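Local atomic coordinates of SusD superfamily protein (Bacteroides fragilis NCTC 9343, PDB entry 3NQP), a protein that probably binds glycans at the outer membrane of the bacterium, as a SusD-family partner in the uptake of sugars. Residues D130-I134 and W454-R458; K194-S199 and N262-A268; I378-W384 and E445-Q451. All blocks are in the same frame, centred on the assembly; numbering follows the deposited sequence.

Interaction 1. Residues D130-I134 and W454-R458; sequences DLYRI and WDLRR
The guanidinium of Arg133 lies flat on one face of the Trp454 indole, the planes 10° apart, with Arg133 CZ 3.7 Å from the centroid of the five-membered ring: a cation-pi stack. Further back along the same side chain, Arg133 CD sits over the six-membered ring in a CH-pi contact, and Arg133 CB comes within 3.3 Å of Trp454 CZ3. The Arg133 chain bends at CG-CD (chi3 -69°), which folds the charged end back over the indole. Ile134 CD1 reaches Trp454 CH2 at 3.4 Å, approaching the ring obliquely. In the ring plane, Trp454 NE1 donates to a water 2.7 Å away, which can donate to Asp130 OD1. Asp130 OD1 also takes the salt bridge from Arg133 NH2 (2.8 Å), holding the guanidinium over the indole, while Asp130 OD2 is hydrogen-bonded to His42. Arg457 NH1 makes a weak hydrogen bond to Arg133 O (2.8 Å), and its NH2 reaches Tyr132 O through a second water. Phe46 and Trp213 from helices 39-48 and 200-216 pack around the stack. The short helical axes run at 59°, 12.3 Å apart at closest approach: an Arg-Trp cation-pi stack between two helices of the TPR-like, largely helical SusD fold.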
loop_
_atom_site.group_PDB
_atom_site.type_symbol
_atom_site.label_atom_id
_atom_site.label_comp_id
_atom_site.label_asym_id
_atom_site.label_seq_id
_atom_site.Cartn_x
_atom_site.Cartn_y
_atom_site.Cartn_z
ATOM N N ASP A 130 0.925 10.748 1.670
ATOM C CA ASP A 130 2.204 10.049 1.421
ATOM C C ASP A 130 3.379 10.981 1.807
ATOM O O ASP A 130 4.309 10.552 2.530
ATOM C CB ASP A 130 2.332 9.577 -0.013
ATOM C CG ASP A 130 1.723 8.159 -0.253
ATOM O OD1 ASP A 130 1.091 7.591 0.662
ATOM O OD2 ASP A 130 1.875 7.656 -1.375
ATOM N N LEU A 131 3.356 12.231 1.340
ATOM C CA LEU A 131 4.457 13.152 1.641
ATOM C C LEU A 131 4.588 13.354 3.156
ATOM O O LEU A 131 5.696 13.366 3.695
ATOM C CB LEU A 131 4.293 14.492 0.905
ATOM C CG LEU A 131 4.507 14.417 -0.627
ATOM C CD1 LEU A 131 4.160 15.727 -1.226
ATOM C CD2 LEU A 131 5.920 14.027 -1.050
ATOM N N TYR A 132 3.465 13.462 3.864
ATOM C CA TYR A 132 3.511 13.624 5.348
ATOM C C TYR A 132 4.082 12.401 6.051
ATOM O O TYR A 132 4.875 12.520 6.971
ATOM C CB TYR A 132 2.104 13.930 5.875
ATOM C CG TYR A 132 1.885 13.967 7.352
ATOM C CD1 TYR A 132 1.691 12.805 8.068
ATOM C CD2 TYR A 132 1.889 15.192 8.055
ATOM C CE1 TYR A 132 1.468 12.817 9.417
ATOM C CE2 TYR A 132 1.635 15.235 9.431
ATOM C CZ TYR A 132 1.417 14.037 10.110
ATOM O OH TYR A 132 1.159 14.017 11.461
ATOM N N ARG A 133 3.674 11.202 5.632
ATOM C CA ARG A 133 4.185 9.993 6.265
ATOM C C ARG A 133 5.655 9.704 5.963
ATOM O O ARG A 133 6.365 9.097 6.768
ATOM C CB ARG A 133 3.320 8.800 5.880
ATOM C CG ARG A 133 1.908 8.924 6.462
ATOM C CD ARG A 133 1.083 7.665 6.194
ATOM N NE ARG A 133 0.776 7.541 4.793
ATOM C CZ ARG A 133 0.068 6.558 4.271
ATOM N NH1 ARG A 133 -0.456 5.610 5.051
ATOM N NH2 ARG A 133 -0.160 6.551 2.979
ATOM N N ILE A 134 6.102 10.117 4.789
ATOM C CA ILE A 134 7.481 9.896 4.377
ATOM C C ILE A 134 8.392 10.994 4.921
ATOM O O ILE A 134 9.417 10.694 5.451
ATOM C CB ILE A 134 7.590 9.849 2.836
ATOM C CG1 ILE A 134 6.861 8.627 2.295
ATOM C CG2 ILE A 134 9.088 9.912 2.319
ATOM C CD1 ILE A 134 7.550 7.299 2.606
ATOM N N TRP A 454 3.861 1.245 6.888
ATOM C CA TRP A 454 2.908 2.125 7.587
ATOM C C TRP A 454 2.441 1.498 8.924
ATOM O O TRP A 454 2.404 2.165 9.975
ATOM C CB TRP A 454 1.744 2.505 6.674
ATOM C CG TRP A 454 2.164 3.165 5.366
ATOM C CD1 TRP A 454 1.647 2.934 4.130
ATOM C CD2 TRP A 454 3.116 4.221 5.210
ATOM N NE1 TRP A 454 2.252 3.768 3.202
ATOM C CE2 TRP A 454 3.154 4.560 3.854
ATOM C CE3 TRP A 454 3.941 4.913 6.093
ATOM C CZ2 TRP A 454 3.990 5.546 3.359
ATOM C CZ3 TRP A 454 4.790 5.894 5.583
ATOM C CH2 TRP A 454 4.798 6.187 4.241
ATOM N N ASP A 455 2.130 0.214 8.879
ATOM C CA ASP A 455 1.731 -0.539 10.082
ATOM C C ASP A 455 2.790 -0.472 11.196
ATOM O O ASP A 455 2.420 -0.312 12.362
ATOM C CB ASP A 455 1.429 -1.995 9.716
ATOM C CG ASP A 455 0.225 -2.135 8.787
ATOM O OD1 ASP A 455 -0.598 -1.208 8.679
ATOM O OD2 ASP A 455 0.103 -3.193 8.123
ATOM N N LEU A 456 4.084 -0.567 10.816
ATOM C CA LEU A 456 5.189 -0.485 11.766
ATOM C C LEU A 456 5.352 0.896 12.357
ATOM O O LEU A 456 5.706 1.027 13.542
ATOM C CB LEU A 456 6.512 -0.908 11.136
ATOM C CG LEU A 456 6.581 -2.395 10.743
ATOM C CD1 LEU A 456 7.818 -2.577 9.797
ATOM C CD2 LEU A 456 6.693 -3.317 11.989
ATOM N N ARG A 457 5.100 1.929 11.559
ATOM C CA ARG A 457 5.135 3.306 12.074
ATOM C C ARG A 457 3.975 3.577 13.045
ATOM O O ARG A 457 4.132 4.303 14.013
ATOM C CB ARG A 457 5.008 4.335 10.930
ATOM C CG ARG A 457 6.235 4.479 10.035
ATOM C CD ARG A 457 7.330 5.359 10.562
ATOM N NE ARG A 457 6.870 6.626 11.165
ATOM C CZ ARG A 457 6.474 7.703 10.513
ATOM N NH1 ARG A 457 6.447 7.728 9.212
ATOM N NH2 ARG A 457 6.090 8.767 11.181
ATOM N N ARG A 458 2.827 2.964 12.784
ATOM C CA ARG A 458 1.568 3.384 13.369
ATOM C C ARG A 458 1.150 2.554 14.549
ATOM O O ARG A 458 0.727 3.093 15.564
ATOM C CB ARG A 458 0.471 3.347 12.309
ATOM C CG ARG A 458 -0.871 4.019 12.683
ATOM C CD ARG A 458 -1.981 3.659 11.680
ATOM N NE ARG A 458 -2.197 2.233 11.644
ATOM C CZ ARG A 458 -1.773 1.389 10.686
ATOM N NH1 ARG A 458 -1.125 1.804 9.581
ATOM N NH2 ARG A 458 -1.976 0.102 10.852
HETATM O O HOH W 1 2.328 4.659 0.684
HETATM O O HOH W 2 4.828 11.098 9.584
HETATM O O HOH W 3 -1.224 4.063 7.419
#

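Interaction 2. Residues K194-S199 and N262-A268; sequences KKVYWS and NDEIIFA. With EDO (1,2-ethanediol), chain G.
A loop leading into helix 200-216 lies here against the strand 265-269, just where a classic beta bulge at Ile266 and Phe267 faces Tyr380. One straight backbone bond joins them, Ala268 N to Lys195 O (3.0 Å, 166°), and Val196 CA-H points at Ala268 O. Lys195, extended beyond CG, runs along the turn before the strand and donates to two carbonyls: its NZ meets Ile265 O at 2.7 Å, nearly in line with the C=O bond, and Asn262 O at 3.0 Å from above the carbonyl plane. Ile265 N reaches Asn262 O from the opposite face, closing the type I turn. A water accepts from the NZ atoms of both Lys194 and Lys195 and donates to Asp263 OD1, linking charges too far apart for a direct salt bridge. Phe267 has CG anti to its backbone N (chi1 175°), which carries the ring against Tyr197 and Trp198 of the loop; Trp198 CE3 stands 3.9 Å above its centre, the Trp198 edge toward the Phe267 face with planes at 60°. Another water connects Ile266 O with Ser199 OG, which N-caps helix 200-216 through Ala202 N. Asn262 OD1 accepts from Glu264 N at 3.1 Å, so the strand is entered through an Asx turn within a type I beta turn.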
loop_
_atom_site.group_PDB
_atom_site.type_symbol
_atom_site.label_atom_id
_atom_site.label_comp_id
_atom_site.label_asym_id
_atom_site.label_seq_id
_atom_site.Cartn_x
_atom_site.Cartn_y
_atom_site.Cartn_z
ATOM N N LYS A 194 -15.280 1.499 -13.738
ATOM C CA LYS A 194 -15.768 1.289 -12.380
ATOM C C LYS A 194 -14.572 0.992 -11.449
ATOM O O LYS A 194 -13.677 0.222 -11.786
ATOM C CB LYS A 194 -16.765 0.120 -12.405
ATOM C CG LYS A 194 -17.428 -0.158 -11.071
ATOM C CD LYS A 194 -18.257 -1.468 -11.121
ATOM C CE LYS A 194 -19.103 -1.594 -9.824
ATOM N NZ LYS A 194 -19.882 -2.878 -9.798
ATOM N N LYS A 195 -14.549 1.663 -10.313
ATOM C CA LYS A 195 -13.535 1.487 -9.290
ATOM C C LYS A 195 -12.104 1.834 -9.694
ATOM O O LYS A 195 -11.206 1.585 -8.940
ATOM C CB LYS A 195 -13.675 0.097 -8.671
ATOM C CG LYS A 195 -14.966 0.060 -7.798
ATOM C CD LYS A 195 -15.395 -1.313 -7.390
ATOM C CE LYS A 195 -16.596 -1.296 -6.458
ATOM N NZ LYS A 195 -16.738 -2.606 -5.710
ATOM N N VAL A 196 -11.910 2.441 -10.865
ATOM C CA VAL A 196 -10.582 2.933 -11.246
ATOM C C VAL A 196 -10.469 4.450 -11.426
ATOM O O VAL A 196 -9.432 4.957 -11.855
ATOM C CB VAL A 196 -10.061 2.170 -12.467
ATOM C CG1 VAL A 196 -9.910 0.625 -12.057
ATOM C CG2 VAL A 196 -10.972 2.423 -13.751
ATOM N N TYR A 197 -11.537 5.145 -11.065
ATOM C CA TYR A 197 -11.547 6.594 -10.840
ATOM C C TYR A 197 -11.844 6.818 -9.370
ATOM O O TYR A 197 -12.573 6.056 -8.756
ATOM C CB TYR A 197 -12.615 7.268 -11.705
ATOM C CG TYR A 197 -12.201 7.315 -13.147
ATOM C CD1 TYR A 197 -12.412 6.232 -13.995
ATOM C CD2 TYR A 197 -11.528 8.432 -13.656
ATOM C CE1 TYR A 197 -11.993 6.272 -15.347
ATOM C CE2 TYR A 197 -11.111 8.493 -14.965
ATOM C CZ TYR A 197 -11.337 7.400 -15.818
ATOM O OH TYR A 197 -10.935 7.452 -17.126
ATOM N N TRP A 198 -11.285 7.873 -8.806
ATOM C CA TRP A 198 -11.466 8.153 -7.392
ATOM C C TRP A 198 -12.931 8.439 -7.113
ATOM O O TRP A 198 -13.646 8.927 -7.993
ATOM C CB TRP A 198 -10.576 9.330 -6.990
ATOM C CG TRP A 198 -10.418 9.507 -5.492
ATOM C CD1 TRP A 198 -11.189 10.270 -4.689
ATOM C CD2 TRP A 198 -9.467 8.871 -4.649
ATOM N NE1 TRP A 198 -10.756 10.191 -3.399
ATOM C CE2 TRP A 198 -9.687 9.346 -3.347
ATOM C CE3 TRP A 198 -8.413 7.973 -4.873
ATOM C CZ2 TRP A 198 -8.896 8.976 -2.266
ATOM C CZ3 TRP A 198 -7.647 7.593 -3.786
ATOM C CH2 TRP A 198 -7.902 8.074 -2.508
ATOM N N SER A 199 -13.397 8.070 -5.923
ATOM C CA SER A 199 -14.826 8.061 -5.603
ATOM C C SER A 199 -15.007 8.533 -4.179
ATOM O O SER A 199 -14.033 8.656 -3.433
ATOM C CB SER A 199 -15.386 6.635 -5.725
ATOM O OG SER A 199 -14.744 5.747 -4.760
ATOM N N ASN A 262 -14.100 -5.858 -8.988
ATOM C CA ASN A 262 -15.063 -6.702 -8.251
ATOM C C ASN A 262 -15.545 -6.067 -6.947
ATOM O O ASN A 262 -15.085 -4.998 -6.526
ATOM C CB ASN A 262 -14.438 -8.050 -7.994
ATOM C CG ASN A 262 -13.181 -7.945 -7.174
ATOM O OD1 ASN A 262 -13.258 -7.633 -5.976
ATOM N ND2 ASN A 262 -11.995 -8.201 -7.803
ATOM N N ASP A 263 -16.494 -6.729 -6.302
ATOM C CA ASP A 263 -17.226 -6.148 -5.167
ATOM C C ASP A 263 -16.378 -5.935 -3.888
ATOM O O ASP A 263 -16.814 -5.268 -2.978
ATOM C CB ASP A 263 -18.471 -7.041 -4.832
ATOM C CG ASP A 263 -19.593 -6.894 -5.860
ATOM O OD1 ASP A 263 -19.488 -6.043 -6.761
ATOM O OD2 ASP A 263 -20.574 -7.628 -5.746
ATOM N N GLU A 264 -15.195 -6.525 -3.806
ATOM C CA GLU A 264 -14.311 -6.315 -2.638
ATOM C C GLU A 264 -13.502 -5.051 -2.799
ATOM O O GLU A 264 -12.985 -4.507 -1.838
ATOM C CB GLU A 264 -13.363 -7.506 -2.517
ATOM C CG GLU A 264 -12.497 -7.489 -1.278
ATOM C CD GLU A 264 -11.836 -8.840 -0.998
ATOM O OE1 GLU A 264 -12.503 -9.913 -1.155
ATOM O OE2 GLU A 264 -10.679 -8.839 -0.538
ATOM N N ILE A 265 -13.327 -4.598 -4.033
ATOM C CA ILE A 265 -12.451 -3.476 -4.310
ATOM C C ILE A 265 -13.207 -2.168 -4.138
ATOM O O ILE A 265 -14.361 -2.067 -4.526
ATOM C CB ILE A 265 -11.859 -3.577 -5.743
ATOM C CG1 ILE A 265 -10.865 -4.777 -5.844
ATOM C CG2 ILE A 265 -11.119 -2.276 -6.161
ATOM C CD1 ILE A 265 -10.323 -4.975 -7.261
ATOM N N ILE A 266 -12.541 -1.183 -3.533
ATOM C CA ILE A 266 -13.048 0.172 -3.392
ATOM C C ILE A 266 -12.386 1.077 -4.456
ATOM O O ILE A 266 -13.068 1.708 -5.257
ATOM C CB ILE A 266 -12.749 0.769 -1.994
ATOM C CG1 ILE A 266 -13.646 0.157 -0.913
ATOM C CG2 ILE A 266 -13.056 2.240 -1.994
ATOM C CD1 ILE A 266 -13.065 -0.887 -0.008
ATOM N N PHE A 267 -11.064 1.103 -4.477
ATOM C CA PHE A 267 -10.327 1.861 -5.489
ATOM C C PHE A 267 -9.032 1.131 -5.896
ATOM O O PHE A 267 -8.259 0.684 -5.034
ATOM C CB PHE A 267 -10.045 3.314 -5.046
ATOM C CG PHE A 267 -9.198 4.036 -6.027
ATOM C CD1 PHE A 267 -9.751 4.543 -7.181
ATOM C CD2 PHE A 267 -7.827 4.190 -5.814
ATOM C CE1 PHE A 267 -8.968 5.187 -8.131
ATOM C CE2 PHE A 267 -7.031 4.798 -6.788
ATOM C CZ PHE A 267 -7.617 5.298 -7.940
ATOM N N ALA A 268 -8.831 0.978 -7.216
ATOM C CA ALA A 268 -7.640 0.351 -7.775
ATOM C C ALA A 268 -7.103 1.201 -8.941
ATOM O O ALA A 268 -7.885 1.895 -9.598
ATOM C CB ALA A 268 -7.993 -1.069 -8.311
HETATM C C1 EDO G . -7.912 4.257 -16.714
HETATM O O1 EDO G . -6.628 4.293 -17.371
HETATM C C2 EDO G . -7.968 5.332 -15.637
HETATM O O2 EDO G . -7.882 6.610 -16.284
HETATM O O HOH W 4 -17.796 -3.987 -8.066
HETATM O O HOH W 5 -7.216 3.788 -11.793
HETATM O O HOH W 6 -13.112 4.244 -6.089
#

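Interaction 3. Residues I378-W384 and E445-Q451; sequences IFYRLPW and EFIQEGQ
Arg381 has Phe446 CE1 over one face of its guanidinium, offset from the centre and 3.5 Å from Arg381 NH2, while its edges are taken by two glutamates in a largely buried salt-bridge network at the N-cap of helix 382-396. Glu449 is gripped side-on, its carboxylate nearly coplanar with the guanidinium: Arg381 NE meets Glu449 OE2 at 2.9 Å and Arg381 NH2 meets Glu449 OE1 at 2.8 Å, both on syn lone pairs. Glu445 OE2 instead uses its anti lone pair for Arg381 NH1 (2.8 Å), with its carboxylate turned 51° out of the guanidinium plane. Bonds on three nitrogens leave the group little freedom to rotate. The Arg381 chain starts from the position between backbone N and carbonyl carbon (chi1 57°) and then extends straight to NE. Glu264, Arg333, Lys360 and Arg412 continue the network, probably balancing its charges. Phe446 also points its ring edge at the first turn of helix 382-396, with CZ 3.4 Å from Trp384 N. The Trp384 indole turns an edge toward the Phe446 face in an offset edge-to-face pair, planes at 73°. Gln451 OE1, also bonded to Lys442, accepts a weak hydrogen bond from Trp384 NE1 at 3.0 Å.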
loop_
_atom_site.group_PDB
_atom_site.type_symbol
_atom_site.label_atom_id
_atom_site.label_comp_id
_atom_site.label_asym_id
_atom_site.label_seq_id
_atom_site.Cartn_x
_atom_site.Cartn_y
_atom_site.Cartn_z
ATOM N N ILE A 378 -4.384 -2.386 -6.359
ATOM C CA ILE A 378 -5.517 -2.081 -5.451
ATOM C C ILE A 378 -4.951 -1.248 -4.330
ATOM O O ILE A 378 -3.955 -1.662 -3.725
ATOM C CB ILE A 378 -6.127 -3.377 -4.848
ATOM C CG1 ILE A 378 -6.585 -4.291 -5.989
ATOM C CG2 ILE A 378 -7.231 -3.005 -3.798
ATOM C CD1 ILE A 378 -6.997 -5.713 -5.629
ATOM N N PHE A 379 -5.531 -0.067 -4.095
ATOM C CA PHE A 379 -5.168 0.784 -2.983
ATOM C C PHE A 379 -6.072 0.532 -1.774
ATOM O O PHE A 379 -5.577 0.497 -0.668
ATOM C CB PHE A 379 -5.255 2.269 -3.378
ATOM C CG PHE A 379 -4.134 2.746 -4.245
ATOM C CD1 PHE A 379 -3.128 1.907 -4.690
ATOM C CD2 PHE A 379 -4.120 4.065 -4.638
ATOM C CE1 PHE A 379 -2.091 2.406 -5.482
ATOM C CE2 PHE A 379 -3.093 4.568 -5.416
ATOM C CZ PHE A 379 -2.088 3.757 -5.837
ATOM N N TYR A 380 -7.382 0.370 -1.979
ATOM C CA TYR A 380 -8.292 0.031 -0.874
ATOM C C TYR A 380 -9.209 -1.108 -1.293
ATOM O O TYR A 380 -9.823 -1.004 -2.348
ATOM C CB TYR A 380 -9.173 1.194 -0.487
ATOM C CG TYR A 380 -8.433 2.391 -0.025
ATOM C CD1 TYR A 380 -7.714 2.351 1.180
ATOM C CD2 TYR A 380 -8.392 3.552 -0.776
ATOM C CE1 TYR A 380 -7.028 3.410 1.635
ATOM C CE2 TYR A 380 -7.673 4.671 -0.305
ATOM C CZ TYR A 380 -6.984 4.581 0.902
ATOM O OH TYR A 380 -6.268 5.640 1.435
ATOM N N ARG A 381 -9.284 -2.159 -0.472
ATOM C CA ARG A 381 -10.326 -3.198 -0.623
ATOM C C ARG A 381 -10.900 -3.589 0.766
ATOM O O ARG A 381 -10.385 -3.169 1.809
ATOM C CB ARG A 381 -9.765 -4.387 -1.386
ATOM C CG ARG A 381 -8.568 -5.005 -0.805
ATOM C CD ARG A 381 -8.149 -6.232 -1.610
ATOM N NE ARG A 381 -6.932 -6.821 -1.077
ATOM C CZ ARG A 381 -6.859 -7.837 -0.202
ATOM N NH1 ARG A 381 -7.926 -8.447 0.296
ATOM N NH2 ARG A 381 -5.673 -8.254 0.188
ATOM N N LEU A 382 -11.979 -4.346 0.789
ATOM C CA LEU A 382 -12.772 -4.454 2.013
ATOM C C LEU A 382 -12.020 -5.038 3.231
ATOM O O LEU A 382 -12.209 -4.524 4.320
ATOM C CB LEU A 382 -14.075 -5.236 1.734
ATOM C CG LEU A 382 -15.255 -4.996 2.656
ATOM C CD1 LEU A 382 -15.660 -3.472 2.529
ATOM C CD2 LEU A 382 -16.416 -5.983 2.259
ATOM N N PRO A 383 -11.186 -6.112 3.087
ATOM C CA PRO A 383 -10.494 -6.586 4.290
ATOM C C PRO A 383 -9.560 -5.544 4.949
ATOM O O PRO A 383 -9.298 -5.621 6.171
ATOM C CB PRO A 383 -9.674 -7.814 3.801
ATOM C CG PRO A 383 -10.437 -8.316 2.593
ATOM C CD PRO A 383 -10.933 -6.991 1.944
ATOM N N TRP A 384 -9.073 -4.585 4.174
ATOM C CA TRP A 384 -8.332 -3.442 4.756
ATOM C C TRP A 384 -9.255 -2.667 5.698
ATOM O O TRP A 384 -8.832 -2.226 6.769
ATOM C CB TRP A 384 -7.712 -2.551 3.661
ATOM C CG TRP A 384 -7.001 -1.323 4.195
ATOM C CD1 TRP A 384 -5.686 -1.210 4.510
ATOM C CD2 TRP A 384 -7.581 -0.067 4.442
ATOM N NE1 TRP A 384 -5.406 0.046 4.973
ATOM C CE2 TRP A 384 -6.565 0.769 4.956
ATOM C CE3 TRP A 384 -8.887 0.440 4.320
ATOM C CZ2 TRP A 384 -6.805 2.094 5.334
ATOM C CZ3 TRP A 384 -9.115 1.741 4.651
ATOM C CH2 TRP A 384 -8.092 2.555 5.161
ATOM N N GLU A 445 -2.329 -10.792 4.609
ATOM C CA GLU A 445 -3.415 -10.403 3.701
ATOM C C GLU A 445 -2.900 -9.489 2.574
ATOM O O GLU A 445 -3.378 -9.558 1.430
ATOM C CB GLU A 445 -4.537 -9.706 4.480
ATOM C CG GLU A 445 -5.806 -9.337 3.731
ATOM C CD GLU A 445 -6.576 -10.557 3.201
ATOM O OE1 GLU A 445 -6.388 -11.668 3.715
ATOM O OE2 GLU A 445 -7.360 -10.385 2.275
ATOM N N PHE A 446 -1.938 -8.643 2.911
ATOM C CA PHE A 446 -1.548 -7.515 2.066
ATOM C C PHE A 446 -0.089 -7.526 1.544
ATOM O O PHE A 446 0.526 -6.490 1.311
ATOM C CB PHE A 446 -1.799 -6.234 2.825
ATOM C CG PHE A 446 -3.203 -6.003 3.152
ATOM C CD1 PHE A 446 -4.144 -5.816 2.144
ATOM C CD2 PHE A 446 -3.635 -5.969 4.479
ATOM C CE1 PHE A 446 -5.471 -5.626 2.459
ATOM C CE2 PHE A 446 -4.964 -5.757 4.777
ATOM C CZ PHE A 446 -5.879 -5.595 3.759
ATOM N N ILE A 447 0.435 -8.709 1.331
ATOM C CA ILE A 447 1.706 -8.872 0.621
ATOM C C ILE A 447 1.614 -8.159 -0.729
ATOM O O ILE A 447 0.702 -8.404 -1.512
ATOM C CB ILE A 447 2.079 -10.368 0.465
ATOM C CG1 ILE A 447 2.490 -10.939 1.843
ATOM C CG2 ILE A 447 3.262 -10.542 -0.537
ATOM C CD1 ILE A 447 2.776 -12.406 1.875
ATOM N N GLN A 448 2.550 -7.234 -0.950
ATOM C CA GLN A 448 2.685 -6.518 -2.189
ATOM C C GLN A 448 1.573 -5.474 -2.374
ATOM O O GLN A 448 1.313 -5.075 -3.483
ATOM C CB GLN A 448 2.733 -7.475 -3.386
ATOM C CG GLN A 448 3.481 -6.915 -4.570
ATOM C CD GLN A 448 3.438 -7.834 -5.757
ATOM O OE1 GLN A 448 2.371 -8.081 -6.319
ATOM N NE2 GLN A 448 4.618 -8.315 -6.180
ATOM N N GLU A 449 0.944 -5.073 -1.261
ATOM C CA GLU A 449 -0.164 -4.103 -1.232
ATOM C C GLU A 449 0.134 -2.924 -0.283
ATOM O O GLU A 449 -0.748 -2.134 0.034
ATOM C CB GLU A 449 -1.468 -4.813 -0.881
ATOM C CG GLU A 449 -2.091 -5.601 -2.004
ATOM C CD GLU A 449 -3.398 -6.195 -1.577
ATOM O OE1 GLU A 449 -3.353 -7.313 -0.956
ATOM O OE2 GLU A 449 -4.457 -5.535 -1.825
ATOM N N GLY A 450 1.401 -2.757 0.087
ATOM C CA GLY A 450 1.898 -1.459 0.546
ATOM C C GLY A 450 1.504 -1.029 1.957
ATOM O O GLY A 450 1.339 0.168 2.221
ATOM N N GLN A 451 1.338 -1.988 2.860
ATOM C CA GLN A 451 0.937 -1.650 4.210
ATOM C C GLN A 451 2.015 -1.718 5.323
ATOM O O GLN A 451 1.952 -0.942 6.315
ATOM C CB GLN A 451 -0.217 -2.541 4.627
ATOM C CG GLN A 451 -1.458 -2.455 3.725
ATOM C CD GLN A 451 -2.081 -1.099 3.726
ATOM O OE1 GLN A 451 -2.513 -0.583 4.765
ATOM N NE2 GLN A 451 -2.102 -0.469 2.546
HETATM O O HOH W 7 -4.624 -2.946 -1.262
HETATM O O HOH W 8 -2.930 -0.469 -0.461
#

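Overall arrangement
From the N terminus, helix 110-135 supplies the first half of interaction 1, whose partner on helix 452-458 comes 320 residues later; this long loop encloses both other contacts. Within it, interaction 2 closes first, bringing the loop before helix 200-216 against strand 265-269. Interaction 3 follows in series, joining strand 377-381 and the start of helix 382-396 to the loop after helix 431-445. The two strands pair antiparallel, and Glu264, just before the first, also makes a salt bridge to Arg381, linking interactions 2 and 3. Segment 445-451 runs almost straight into 454-458, placing interactions 3 and 1 in sequence, centres about 15 Å apart. Interactions 1 and 2 tie the N-terminal helical part to the C-terminal half; interaction 3 is internal to the latter.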